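Local atomic coordinates of 3-methylornithine synthase (Methanosarcina barkeri, PDB entry 3T7V), a protein that catalyses the radical S-adenosylmethionine-dependent isomerisation of L-lysine to (3R)-3-methyl-D-ornithine, a step in pyrrolysine biosynthesis, using a [4Fe-4S] cluster. Residues R88-M93 with P119-D124; R127-V132 with N152-K157; T30-E35 with S254-L259; I208-G213 with L259-V264. All blocks are in the same frame, centred on the assembly; numbering follows the deposited sequence.

Interaction 1: R88-M93 with P119-D124; sequences RYRLTM and PYYYED
Arg-90 lays one face of its guanidinium over the CB of Tyr-120, with Arg-90 NE 3.5 Å from Tyr-120 CB. Farther back along the chain, Arg-90 CD lies 3.8 Å from Tyr-120 CD2; guanidinium and ring planes are 44° apart, an oblique crossing and not a stack. The arginine chain runs out extended and then bends at chi3 (-61°), which turns the guanidinium back over the start of the tyrosine side chain. Arg-90 CG also approaches Tyr-121, 4.3 Å from its CE2, and Tyr-120 CD2 sits 3.7 Å above the centre of the Tyr-121 ring. A water bridges the segments: it donates to Leu-91 O (2.7 Å) and accepts from Tyr-121 OH, also 2.7 Å away, lying in the plane of the Tyr-121 ring. In this TIM-barrel fold the contact joins the end of the long loop after strand 58-68, the loop that carries the cluster cysteines, to helix 119-123, which follows strand 110-115. Arg-90 lies about 9 Å from Cys-71, side chain to side chain. Behind the first shell, Asp-118 forms a salt bridge to Arg-90 NE and accepts from Tyr-120 N, fixing both partners from one carboxylate. Replacing Arg-90 with alanine would probably leave Asp-118 without its cationic mate and strip the cover from Tyr-120 CB. Side chains of helix 126-139, among them Phe-128 and Leu-131, pack on Tyr-121.

Interaction 2: R127-V132 with N152-K157; sequences RFVELV and NATLLK
Val-129 packs against Thr-154 and Lys-157, joining helices 126-139 and 152-160, two neighbouring helices of the TIM barrel that follow the adjacent parallel strands 110-115 and 143-146. Their short segments run nearly parallel, at 19°, with axes 9.7 Å apart at closest approach. From its CB, which is directed at the other helix, Val-129 forks into two methyls. CG1 stands anti to the backbone N (chi1 177°) and reaches the backbone and the root of the lysine, with both Lys-157 O and Lys-157 CB 4.0 Å from Val-129 CG1. The other branch, CG2, makes the nearer approach: Val-129 CG2 is 3.7 Å from Lys-157 CB and 4.0 Å from Thr-154 CG2. Valine and lysine cross at about a right angle, and the rest of the lysine chain leads away from the contact. Were Val-129 cut back to an alanine, a gap would probably open beside Lys-157 CB and the threonine methyl would lose an apolar neighbour on this helix. Another is Phe-128, whose ring meets Thr-154 CG2 at its edge, near the ring plane. Thr-154 offers its methyl while its hydroxyl is hydrogen-bonded to Asp-151. Phe-128 itself also packs on Pro-147 and Met-150 of loops and on Phe-67 of strand 58-68. Over one face of its ring, offset toward the rim, lies the CG2 methyl of Val-132, 3.7 Å above the plane.

Interaction 3: T30-E35 with S254-L259; sequences TLLSLE and SNLSEL
Leu-32 and Leu-256 meet with their side chains at about a right angle, a single methyl of Leu-256 doing the touching. Leu-256 CD2 lies 3.9 Å from Leu-32 CB and 4.0 Å from Leu-32 CD2, and the same methyl is 3.7 Å from the backbone oxygen Leu-32 O. It therefore rests in the angle between the leucine's side chain and its carbonyl. Leu-256 is the centre of an inverse gamma turn, and its CG stands anti to its own carbonyl carbon (chi1 -61°), which sends the methyl across to the other segment. The second pair, Glu-35 and Asn-255, also crosses at about a right angle, with carboxylate and amide planes 68° apart. Here the amide nitrogen rests against the aliphatic part of the glutamate: Asn-255 ND2 is 3.3 Å from Glu-35 CB and 3.5 Å from Glu-35 CG. This is contact without a hydrogen bond between the side chains, on the solvent-exposed side, where Glu-35 is poorly ordered.

Deeper in, the amino group of Lys-260 accounts for three backbone oxygens, those of Leu-32, Leu-34 and Asn-255, and so ties the two segments through polar bonds. Ser-257 is the N-cap of helix 258-268, with OG accepting from Lys-260 N. Away from the cofactor and substrate sites, the contact sets helix 25-32 and the turn after it against the loop leading into helix 258-268 of the TIM barrel; helix 216-228 packs on both leucines through Ile-220 on Leu-32 and Ile-216 on Leu-256.

Interaction 4: I208-G213 with L259-V264; sequences ILTGVG and LKIISV
Ile-261 carries the helix side of this contact, meeting Thr-210 and Ile-208 on the strand. At the start of the helical segment, Leu-259 and Lys-260 turn instead to helix 37-55, where they pack on Tyr-44 and Leu-43. Ile-261 comes next and is directed at the strand, with CG1 anti to its own carbonyl carbon (chi1 -67°), so that the longer branch runs out to Thr-210. The two side chains meet tip to tip: Ile-261 CD1 is 3.6 Å from Thr-210 OG1 and 3.7 Å from Thr-210 CB, while Thr-210 CG2 is a little farther, at 4.1 Å from the same methyl. The shorter branch serves the other strand residue, Ile-261 CG2 lying 4.4 Å from Ile-208 CD1, a looser apolar touch. Farther along, Ile-262 leans on Val-236 of the adjacent strand 233-238, which Ile-261 also touches, and Val-264 packs on Leu-28 and Leu-31 of helix 25-32.

This is the strand-to-helix layer of a TIM barrel: Ile-208 and Thr-210 point from strand 203-210 out to helix 258-268, whereas the intervening Leu-209 points away from the helix and touches the bound S-adenosylmethionine. The buried hydroxyl of Thr-210 is not left to the isoleucine: it gives its proton to Leu-256 O and accepts from Asn-214 ND2. With its polar needs met there, Thr-210 can take a methyl against OG1, and the contact with Ile-261 is one of van der Waals fit, without a hydrogen bond between the segments.

How the interactions relate
From the N terminus, segment 30-35 opens interaction 3, whose loop of 218 residues closes only at 254-259. Interactions 1 and 2 lie nested inside it and in series, each closing a short loop, of 25 and 19 residues, through successive strand-helix units of the barrel. They touch, for Tyr-120 O and Arg-127 NH1 are 2.8 Å apart, a probable hydrogen bond. Interaction 4 opens at 208-213 within the large loop but closes beyond it at 259-264, so it crosses interaction 3, with which it shares Leu-259. Interaction 3 ties helix 25-32 to the approach to helix 258-268, and interaction 4 ties that helix to strand 203-210, both across the chain's centre from interactions 1 and 2.

Interaction 1: R88-M93 with P119-D124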
loop_
_atom_site.group_PDB
_atom_site.type_symbol
_atom_site.label_atom_id
_atom_site.label_comp_id
_atom_site.label_asym_id
_atom_site.label_seq_id
_atom_site.Cartn_x
_atom_site.Cartn_y
_atom_site.Cartn_z
ATOM N N ARG A 88 14.839 -9.711 13.813
ATOM C CA ARG A 88 14.967 -8.544 12.936
ATOM C C ARG A 88 16.188 -8.740 12.060
ATOM O O ARG A 88 17.174 -9.374 12.457
ATOM C CB ARG A 88 15.219 -7.288 13.728
ATOM C CG ARG A 88 13.910 -6.945 14.488
ATOM C CD ARG A 88 14.026 -5.679 15.195
ATOM N NE ARG A 88 13.014 -5.496 16.205
ATOM C CZ ARG A 88 11.910 -4.757 16.011
ATOM N NH1 ARG A 88 11.622 -4.142 14.854
ATOM N NH2 ARG A 88 11.077 -4.594 17.043
ATOM N N TYR A 89 16.094 -8.252 10.819
ATOM C CA TYR A 89 17.196 -8.389 9.891
ATOM C C TYR A 89 17.470 -7.092 9.182
ATOM O O TYR A 89 16.567 -6.220 9.097
ATOM C CB TYR A 89 16.918 -9.546 8.884
ATOM C CG TYR A 89 15.753 -9.300 7.918
ATOM C CD1 TYR A 89 14.492 -9.853 8.138
ATOM C CD2 TYR A 89 15.947 -8.507 6.750
ATOM C CE1 TYR A 89 13.446 -9.654 7.251
ATOM C CE2 TYR A 89 14.863 -8.243 5.856
ATOM C CZ TYR A 89 13.660 -8.860 6.105
ATOM O OH TYR A 89 12.631 -8.607 5.214
ATOM N N ARG A 90 18.636 -6.985 8.576
ATOM C CA ARG A 90 19.022 -5.778 7.785
ATOM C C ARG A 90 19.835 -6.324 6.637
ATOM O O ARG A 90 20.929 -6.876 6.836
ATOM C CB ARG A 90 19.816 -4.831 8.653
ATOM C CG ARG A 90 20.251 -3.572 7.910
ATOM C CD ARG A 90 21.099 -2.657 8.799
ATOM N NE ARG A 90 20.357 -2.178 10.011
ATOM C CZ ARG A 90 20.612 -2.472 11.284
ATOM N NH1 ARG A 90 21.540 -3.439 11.637
ATOM N NH2 ARG A 90 19.972 -1.864 12.223
ATOM N N LEU A 91 19.278 -6.308 5.431
ATOM C CA LEU A 91 19.964 -6.933 4.251
ATOM C C LEU A 91 21.296 -6.220 4.040
ATOM O O LEU A 91 21.427 -4.987 4.130
ATOM C CB LEU A 91 19.142 -6.756 2.992
ATOM C CG LEU A 91 17.756 -7.418 3.041
ATOM C CD1 LEU A 91 17.100 -7.196 1.692
ATOM C CD2 LEU A 91 17.861 -8.942 3.384
ATOM N N THR A 92 22.351 -7.042 3.767
ATOM C CA THR A 92 23.602 -6.458 3.374
ATOM C C THR A 92 23.557 -6.017 1.872
ATOM O O THR A 92 22.625 -6.424 1.164
ATOM C CB THR A 92 24.749 -7.508 3.482
ATOM O OG1 THR A 92 24.440 -8.559 2.555
ATOM C CG2 THR A 92 24.877 -7.999 4.897
ATOM N N MET A 93 24.574 -5.259 1.426
ATOM C CA MET A 93 24.622 -4.876 0.032
ATOM C C MET A 93 24.626 -6.087 -0.866
ATOM O O MET A 93 23.983 -6.067 -1.931
ATOM C CB MET A 93 25.869 -4.001 -0.219
ATOM C CG MET A 93 25.863 -3.369 -1.606
ATOM S SD MET A 93 24.287 -2.463 -1.915
ATOM C CE MET A 93 23.815 -1.700 -0.333
ATOM N N PRO A 119 17.394 2.828 12.914
ATOM C CA PRO A 119 18.429 3.761 13.362
ATOM C C PRO A 119 19.690 3.772 12.533
ATOM O O PRO A 119 20.344 4.778 12.418
ATOM C CB PRO A 119 18.750 3.240 14.793
ATOM C CG PRO A 119 17.490 2.549 15.225
ATOM C CD PRO A 119 16.862 1.959 13.993
ATOM N N TYR A 120 20.091 2.622 11.952
ATOM C CA TYR A 120 21.257 2.568 11.077
ATOM C C TYR A 120 21.133 3.530 9.882
ATOM O O TYR A 120 22.070 4.263 9.534
ATOM C CB TYR A 120 21.448 1.131 10.620
ATOM C CG TYR A 120 22.587 0.996 9.608
ATOM C CD1 TYR A 120 23.921 0.971 10.020
ATOM C CD2 TYR A 120 22.314 0.900 8.237
ATOM C CE1 TYR A 120 24.986 0.895 9.105
ATOM C CE2 TYR A 120 23.326 0.813 7.287
ATOM C CZ TYR A 120 24.675 0.750 7.777
ATOM O OH TYR A 120 25.659 0.668 6.828
ATOM N N TYR A 121 19.959 3.508 9.223
ATOM C CA TYR A 121 19.753 4.390 8.076
ATOM C C TYR A 121 19.423 5.808 8.514
ATOM O O TYR A 121 19.783 6.748 7.786
ATOM C CB TYR A 121 18.647 3.827 7.154
ATOM C CG TYR A 121 19.102 2.597 6.415
ATOM C CD1 TYR A 121 19.916 2.718 5.288
ATOM C CD2 TYR A 121 18.727 1.274 6.816
ATOM C CE1 TYR A 121 20.353 1.625 4.587
ATOM C CE2 TYR A 121 19.199 0.159 6.152
ATOM C CZ TYR A 121 19.976 0.328 5.017
ATOM O OH TYR A 121 20.433 -0.757 4.260
ATOM N N TYR A 122 18.774 6.006 9.663
ATOM C CA TYR A 122 18.483 7.370 10.123
ATOM C C TYR A 122 19.702 8.110 10.695
ATOM O O TYR A 122 19.727 9.346 10.624
ATOM C CB TYR A 122 17.335 7.301 11.145
ATOM C CG TYR A 122 15.967 7.274 10.445
ATOM C CD1 TYR A 122 15.524 6.165 9.698
ATOM C CD2 TYR A 122 15.139 8.418 10.493
ATOM C CE1 TYR A 122 14.293 6.192 9.011
ATOM C CE2 TYR A 122 13.920 8.418 9.865
ATOM C CZ TYR A 122 13.504 7.274 9.105
ATOM O OH TYR A 122 12.267 7.359 8.487
ATOM N N GLU A 123 20.691 7.370 11.230
ATOM C CA GLU A 123 21.977 7.975 11.793
ATOM C C GLU A 123 22.738 8.615 10.694
ATOM O O GLU A 123 23.366 9.642 10.902
ATOM C CB GLU A 123 22.782 6.748 12.353
ATOM C CG GLU A 123 24.155 6.938 12.889
ATOM C CD GLU A 123 24.538 5.670 13.578
ATOM O OE1 GLU A 123 24.905 4.665 12.903
ATOM O OE2 GLU A 123 24.404 5.671 14.810
ATOM N N ASP A 124 22.713 8.019 9.503
ATOM C CA ASP A 124 23.449 8.620 8.370
ATOM C C ASP A 124 22.637 8.330 7.112
ATOM O O ASP A 124 22.805 7.270 6.479
ATOM C CB ASP A 124 24.855 8.044 8.204
ATOM C CG ASP A 124 25.586 8.717 7.019
ATOM O OD1 ASP A 124 24.907 9.588 6.320
ATOM O OD2 ASP A 124 26.783 8.352 6.766
HETATM O O HOH W 1 19.389 -3.198 4.547
#

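Interaction 2: R127-V132 with N152-K157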
loop_
_atom_site.group_PDB
_atom_site.type_symbol
_atom_site.label_atom_id
_atom_site.label_comp_id
_atom_site.label_asym_id
_atom_site.label_seq_id
_atom_site.Cartn_x
_atom_site.Cartn_y
_atom_site.Cartn_z
ATOM N N ARG A 127 23.359 6.597 3.788
ATOM C CA ARG A 127 23.357 5.142 3.576
ATOM C C ARG A 127 22.067 4.709 2.841
ATOM O O ARG A 127 22.105 3.798 2.029
ATOM C CB ARG A 127 23.307 4.448 4.952
ATOM C CG ARG A 127 24.591 4.599 5.734
ATOM C CD ARG A 127 24.426 4.249 7.255
ATOM N NE ARG A 127 25.739 4.346 7.899
ATOM C CZ ARG A 127 25.873 4.379 9.200
ATOM N NH1 ARG A 127 24.840 4.372 10.012
ATOM N NH2 ARG A 127 27.105 4.361 9.733
ATOM N N PHE A 128 20.945 5.396 3.126
ATOM C CA PHE A 128 19.702 5.067 2.424
ATOM C C PHE A 128 19.782 5.596 0.994
ATOM O O PHE A 128 19.292 4.934 0.064
ATOM C CB PHE A 128 18.537 5.696 3.195
ATOM C CG PHE A 128 17.241 5.534 2.472
ATOM C CD1 PHE A 128 16.682 4.270 2.238
ATOM C CD2 PHE A 128 16.632 6.670 1.919
ATOM C CE1 PHE A 128 15.459 4.077 1.508
ATOM C CE2 PHE A 128 15.434 6.496 1.229
ATOM C CZ PHE A 128 14.853 5.220 1.001
ATOM N N VAL A 129 20.275 6.813 0.813
ATOM C CA VAL A 129 20.410 7.407 -0.551
ATOM C C VAL A 129 21.294 6.474 -1.402
ATOM O O VAL A 129 20.955 6.233 -2.589
ATOM C CB VAL A 129 21.019 8.832 -0.442
ATOM C CG1 VAL A 129 21.218 9.387 -1.873
ATOM C CG2 VAL A 129 20.040 9.736 0.357
ATOM N N GLU A 130 22.355 5.895 -0.832
ATOM C CA GLU A 130 23.223 5.016 -1.631
ATOM C C GLU A 130 22.479 3.734 -1.968
ATOM O O GLU A 130 22.657 3.165 -3.064
ATOM C CB GLU A 130 24.530 4.710 -0.814
ATOM C CG GLU A 130 25.584 3.846 -1.558
ATOM C CD GLU A 130 26.978 3.888 -0.901
ATOM O OE1 GLU A 130 27.851 3.083 -1.313
ATOM O OE2 GLU A 130 27.207 4.724 0.014
ATOM N N LEU A 131 21.662 3.259 -1.026
ATOM C CA LEU A 131 20.830 2.055 -1.314
ATOM C C LEU A 131 19.866 2.357 -2.502
ATOM O O LEU A 131 19.727 1.532 -3.464
ATOM C CB LEU A 131 20.043 1.577 -0.053
ATOM C CG LEU A 131 19.236 0.299 -0.236
ATOM C CD1 LEU A 131 18.968 -0.170 1.221
ATOM C CD2 LEU A 131 17.966 0.615 -0.925
ATOM N N VAL A 132 19.182 3.473 -2.499
ATOM C CA VAL A 132 18.337 3.760 -3.655
ATOM C C VAL A 132 19.132 3.855 -4.959
ATOM O O VAL A 132 18.697 3.290 -5.983
ATOM C CB VAL A 132 17.599 5.120 -3.399
ATOM C CG1 VAL A 132 16.796 5.557 -4.639
ATOM C CG2 VAL A 132 16.635 4.989 -2.199
ATOM N N ASN A 152 13.366 16.047 4.960
ATOM C CA ASN A 152 13.223 16.574 3.604
ATOM C C ASN A 152 14.554 16.495 2.819
ATOM O O ASN A 152 14.534 16.197 1.617
ATOM C CB ASN A 152 12.816 18.041 3.656
ATOM C CG ASN A 152 11.403 18.256 4.096
ATOM O OD1 ASN A 152 10.619 17.310 4.234
ATOM N ND2 ASN A 152 11.031 19.548 4.254
ATOM N N ALA A 153 15.698 16.732 3.422
ATOM C CA ALA A 153 16.923 16.666 2.655
ATOM C C ALA A 153 17.119 15.246 2.094
ATOM O O ALA A 153 17.640 15.053 1.010
ATOM C CB ALA A 153 18.107 17.039 3.514
ATOM N N THR A 154 16.785 14.221 2.898
ATOM C CA THR A 154 16.998 12.853 2.414
ATOM C C THR A 154 15.989 12.578 1.284
ATOM O O THR A 154 16.359 11.927 0.293
ATOM C CB THR A 154 16.800 11.878 3.530
ATOM O OG1 THR A 154 17.698 12.274 4.570
ATOM C CG2 THR A 154 17.170 10.435 3.093
ATOM N N LEU A 155 14.746 13.049 1.427
ATOM C CA LEU A 155 13.751 12.850 0.347
ATOM C C LEU A 155 14.269 13.440 -0.973
ATOM O O LEU A 155 14.113 12.873 -2.072
ATOM C CB LEU A 155 12.351 13.447 0.719
ATOM C CG LEU A 155 11.637 12.635 1.826
ATOM C CD1 LEU A 155 10.381 13.477 2.162
ATOM C CD2 LEU A 155 11.301 11.211 1.316
ATOM N N LEU A 156 14.852 14.641 -0.877
ATOM C CA LEU A 156 15.341 15.324 -2.086
ATOM C C LEU A 156 16.520 14.556 -2.701
ATOM O O LEU A 156 16.542 14.332 -3.945
ATOM C CB LEU A 156 15.703 16.747 -1.586
ATOM C CG LEU A 156 16.477 17.693 -2.336
ATOM C CD1 LEU A 156 16.299 19.036 -1.565
ATOM C CD2 LEU A 156 17.903 17.258 -2.540
ATOM N N LYS A 157 17.419 14.010 -1.875
ATOM C CA LYS A 157 18.545 13.254 -2.409
ATOM C C LYS A 157 18.094 11.919 -3.026
ATOM O O LYS A 157 18.646 11.478 -4.074
ATOM C CB LYS A 157 19.581 13.029 -1.346
ATOM C CG LYS A 157 20.330 14.333 -1.001
ATOM C CD LYS A 157 21.190 14.009 0.211
ATOM C CE LYS A 157 22.145 15.131 0.404
ATOM N NZ LYS A 157 22.228 15.332 1.882
#

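Interaction 3: T30-E35 with S254-L259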
loop_
_atom_site.group_PDB
_atom_site.type_symbol
_atom_site.label_atom_id
_atom_site.label_comp_id
_atom_site.label_asym_id
_atom_site.label_seq_id
_atom_site.Cartn_x
_atom_site.Cartn_y
_atom_site.Cartn_z
ATOM N N THR A 30 -24.148 5.490 2.877
ATOM C CA THR A 30 -24.959 4.428 2.332
ATOM C C THR A 30 -24.075 3.265 1.887
ATOM O O THR A 30 -24.315 2.107 2.277
ATOM C CB THR A 30 -25.751 4.971 1.203
ATOM O OG1 THR A 30 -26.557 6.048 1.659
ATOM C CG2 THR A 30 -26.634 3.829 0.532
ATOM N N LEU A 31 -23.038 3.585 1.103
ATOM C CA LEU A 31 -22.141 2.526 0.572
ATOM C C LEU A 31 -21.403 1.796 1.683
ATOM O O LEU A 31 -21.292 0.528 1.689
ATOM C CB LEU A 31 -21.170 3.116 -0.481
ATOM C CG LEU A 31 -21.900 3.656 -1.734
ATOM C CD1 LEU A 31 -20.852 4.213 -2.683
ATOM C CD2 LEU A 31 -22.711 2.615 -2.489
ATOM N N LEU A 32 -20.961 2.576 2.670
ATOM C CA LEU A 32 -20.235 1.981 3.781
ATOM C C LEU A 32 -21.108 1.157 4.714
ATOM O O LEU A 32 -20.608 0.382 5.519
ATOM C CB LEU A 32 -19.405 3.035 4.525
ATOM C CG LEU A 32 -18.233 3.627 3.700
ATOM C CD1 LEU A 32 -17.685 4.874 4.432
ATOM C CD2 LEU A 32 -17.088 2.584 3.446
ATOM N N SER A 33 -22.444 1.322 4.669
ATOM C CA SER A 33 -23.271 0.531 5.592
ATOM C C SER A 33 -23.863 -0.700 4.857
ATOM O O SER A 33 -24.669 -1.407 5.430
ATOM C CB SER A 33 -24.305 1.398 6.305
ATOM O OG SER A 33 -25.087 1.981 5.339
ATOM N N LEU A 34 -23.464 -0.962 3.602
ATOM C CA LEU A 34 -24.030 -2.072 2.850
ATOM C C LEU A 34 -23.632 -3.388 3.526
ATOM O O LEU A 34 -22.487 -3.551 3.950
ATOM C CB LEU A 34 -23.604 -2.088 1.360
ATOM C CG LEU A 34 -24.036 -0.967 0.453
ATOM C CD1 LEU A 34 -23.260 -1.073 -0.847
ATOM C CD2 LEU A 34 -25.500 -1.134 0.138
ATOM N N GLU A 35 -24.586 -4.303 3.664
ATOM C CA GLU A 35 -24.351 -5.531 4.409
ATOM C C GLU A 35 -24.758 -6.755 3.569
ATOM O O GLU A 35 -24.148 -7.835 3.698
ATOM C CB GLU A 35 -25.152 -5.458 5.729
ATOM C CG GLU A 35 -25.189 -6.747 6.542
ATOM C CD GLU A 35 -25.886 -6.569 7.880
ATOM O OE1 GLU A 35 -25.178 -6.234 8.855
ATOM O OE2 GLU A 35 -27.129 -6.740 7.949
ATOM N N SER A 254 -17.071 -4.452 13.460
ATOM C CA SER A 254 -17.547 -3.633 12.309
ATOM C C SER A 254 -17.774 -4.381 11.021
ATOM O O SER A 254 -17.171 -5.433 10.775
ATOM C CB SER A 254 -16.575 -2.480 12.019
ATOM O OG SER A 254 -17.022 -1.289 12.676
ATOM N N ASN A 255 -18.614 -3.787 10.170
ATOM C CA ASN A 255 -18.901 -4.270 8.811
ATOM C C ASN A 255 -17.999 -3.570 7.763
ATOM O O ASN A 255 -18.255 -3.677 6.511
ATOM C CB ASN A 255 -20.410 -4.013 8.489
ATOM C CG ASN A 255 -21.067 -5.176 7.764
ATOM O OD1 ASN A 255 -20.522 -6.288 7.706
ATOM N ND2 ASN A 255 -22.262 -4.932 7.209
ATOM N N LEU A 256 -16.963 -2.849 8.234
ATOM C CA LEU A 256 -16.182 -1.982 7.331
ATOM C C LEU A 256 -14.997 -2.706 6.718
ATOM O O LEU A 256 -13.770 -2.509 7.061
ATOM C CB LEU A 256 -15.750 -0.676 7.927
ATOM C CG LEU A 256 -16.837 0.235 8.373
ATOM C CD1 LEU A 256 -16.356 1.180 9.434
ATOM C CD2 LEU A 256 -17.323 1.054 7.175
ATOM N N SER A 257 -15.368 -3.489 5.730
ATOM C CA SER A 257 -14.430 -4.407 5.193
ATOM C C SER A 257 -13.547 -3.653 4.214
ATOM O O SER A 257 -13.975 -2.685 3.586
ATOM C CB SER A 257 -15.146 -5.550 4.531
ATOM O OG SER A 257 -15.613 -5.101 3.292
ATOM N N GLU A 258 -12.348 -4.160 4.061
ATOM C CA GLU A 258 -11.438 -3.637 3.069
ATOM C C GLU A 258 -12.075 -3.681 1.638
ATOM O O GLU A 258 -11.868 -2.773 0.868
ATOM C CB GLU A 258 -10.170 -4.446 3.174
ATOM C CG GLU A 258 -9.082 -4.004 2.202
ATOM C CD GLU A 258 -7.892 -4.919 2.226
ATOM O OE1 GLU A 258 -7.692 -5.639 3.285
ATOM O OE2 GLU A 258 -7.134 -4.926 1.209
ATOM N N LEU A 259 -12.827 -4.741 1.275
ATOM C CA LEU A 259 -13.364 -4.772 -0.076
ATOM C C LEU A 259 -14.343 -3.663 -0.366
ATOM O O LEU A 259 -14.325 -3.048 -1.419
ATOM C CB LEU A 259 -14.031 -6.125 -0.363
ATOM C CG LEU A 259 -13.207 -7.380 -0.025
ATOM C CD1 LEU A 259 -14.128 -8.566 -0.389
ATOM C CD2 LEU A 259 -11.961 -7.354 -0.898
#

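Interaction 4: I208-G213 with L259-V264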
loop_
_atom_site.group_PDB
_atom_site.type_symbol
_atom_site.label_atom_id
_atom_site.label_comp_id
_atom_site.label_asym_id
_atom_site.label_seq_id
_atom_site.Cartn_x
_atom_site.Cartn_y
_atom_site.Cartn_z
ATOM N N ILE A 208 -5.104 4.133 4.433
ATOM C CA ILE A 208 -5.818 3.992 5.719
ATOM C C ILE A 208 -5.947 2.572 6.177
ATOM O O ILE A 208 -5.811 1.617 5.374
ATOM C CB ILE A 208 -7.114 4.757 5.622
ATOM C CG1 ILE A 208 -7.992 4.062 4.630
ATOM C CG2 ILE A 208 -6.790 6.284 5.463
ATOM C CD1 ILE A 208 -9.392 4.786 4.443
ATOM N N LEU A 209 -6.057 2.384 7.489
ATOM C CA LEU A 209 -6.285 1.099 8.073
ATOM C C LEU A 209 -7.734 0.955 8.412
ATOM O O LEU A 209 -8.365 1.903 8.890
ATOM C CB LEU A 209 -5.483 1.009 9.329
ATOM C CG LEU A 209 -4.127 0.560 9.348
ATOM C CD1 LEU A 209 -3.645 0.431 10.829
ATOM C CD2 LEU A 209 -4.011 -0.847 8.785
ATOM N N THR A 210 -8.303 -0.229 8.157
ATOM C CA THR A 210 -9.667 -0.520 8.593
ATOM C C THR A 210 -9.632 -1.686 9.511
ATOM O O THR A 210 -8.680 -2.425 9.515
ATOM C CB THR A 210 -10.655 -0.707 7.403
ATOM O OG1 THR A 210 -11.985 -0.705 7.952
ATOM C CG2 THR A 210 -10.460 -1.980 6.653
ATOM N N GLY A 211 -10.680 -1.849 10.316
ATOM C CA GLY A 211 -10.699 -2.939 11.288
ATOM C C GLY A 211 -9.953 -2.622 12.544
ATOM O O GLY A 211 -9.552 -3.532 13.268
ATOM N N VAL A 212 -9.712 -1.321 12.787
ATOM C CA VAL A 212 -8.817 -0.923 13.866
ATOM C C VAL A 212 -9.581 0.004 14.816
ATOM O O VAL A 212 -8.978 0.801 15.537
ATOM C CB VAL A 212 -7.495 -0.284 13.257
ATOM C CG1 VAL A 212 -7.835 1.117 12.690
ATOM C CG2 VAL A 212 -6.252 -0.464 14.171
ATOM N N GLY A 213 -10.913 -0.068 14.786
ATOM C CA GLY A 213 -11.781 0.689 15.707
ATOM C C GLY A 213 -12.357 1.914 15.011
ATOM O O GLY A 213 -12.992 2.758 15.673
ATOM N N LEU A 259 -12.827 -4.741 1.275
ATOM C CA LEU A 259 -13.364 -4.772 -0.076
ATOM C C LEU A 259 -14.343 -3.663 -0.366
ATOM O O LEU A 259 -14.325 -3.048 -1.419
ATOM C CB LEU A 259 -14.031 -6.125 -0.363
ATOM C CG LEU A 259 -13.207 -7.380 -0.025
ATOM C CD1 LEU A 259 -14.128 -8.566 -0.389
ATOM C CD2 LEU A 259 -11.961 -7.354 -0.898
ATOM N N LYS A 260 -15.222 -3.391 0.612
ATOM C CA LYS A 260 -16.160 -2.268 0.488
ATOM C C LYS A 260 -15.402 -0.945 0.320
ATOM O O LYS A 260 -15.749 -0.101 -0.480
ATOM C CB LYS A 260 -17.049 -2.231 1.778
ATOM C CG LYS A 260 -18.224 -1.309 1.754
ATOM C CD LYS A 260 -19.406 -1.897 2.641
ATOM C CE LYS A 260 -18.864 -2.315 3.966
ATOM N NZ LYS A 260 -20.016 -2.353 4.929
ATOM N N ILE A 261 -14.335 -0.773 1.102
ATOM C CA ILE A 261 -13.665 0.499 1.037
ATOM C C ILE A 261 -12.857 0.626 -0.247
ATOM O O ILE A 261 -12.732 1.702 -0.800
ATOM C CB ILE A 261 -12.766 0.719 2.265
ATOM C CG1 ILE A 261 -13.697 0.853 3.527
ATOM C CG2 ILE A 261 -11.861 1.975 2.175
ATOM C CD1 ILE A 261 -12.890 0.698 4.771
ATOM N N ILE A 262 -12.297 -0.495 -0.750
ATOM C CA ILE A 262 -11.632 -0.470 -2.103
ATOM C C ILE A 262 -12.603 0.035 -3.176
ATOM O O ILE A 262 -12.253 0.865 -4.008
ATOM C CB ILE A 262 -11.016 -1.817 -2.484
ATOM C CG1 ILE A 262 -9.778 -2.090 -1.656
ATOM C CG2 ILE A 262 -10.698 -1.843 -3.975
ATOM C CD1 ILE A 262 -9.293 -3.517 -1.811
ATOM N N SER A 263 -13.841 -0.524 -3.114
ATOM C CA SER A 263 -14.817 -0.074 -4.129
ATOM C C SER A 263 -15.152 1.396 -3.952
ATOM O O SER A 263 -15.227 2.123 -4.928
ATOM C CB SER A 263 -16.089 -0.875 -4.030
ATOM O OG SER A 263 -15.830 -2.246 -4.266
ATOM N N VAL A 264 -15.303 1.855 -2.707
ATOM C CA VAL A 264 -15.590 3.269 -2.494
ATOM C C VAL A 264 -14.401 4.120 -2.963
ATOM O O VAL A 264 -14.578 5.178 -3.595
ATOM C CB VAL A 264 -15.888 3.507 -0.984
ATOM C CG1 VAL A 264 -15.933 4.993 -0.715
ATOM C CG2 VAL A 264 -17.271 2.892 -0.669
#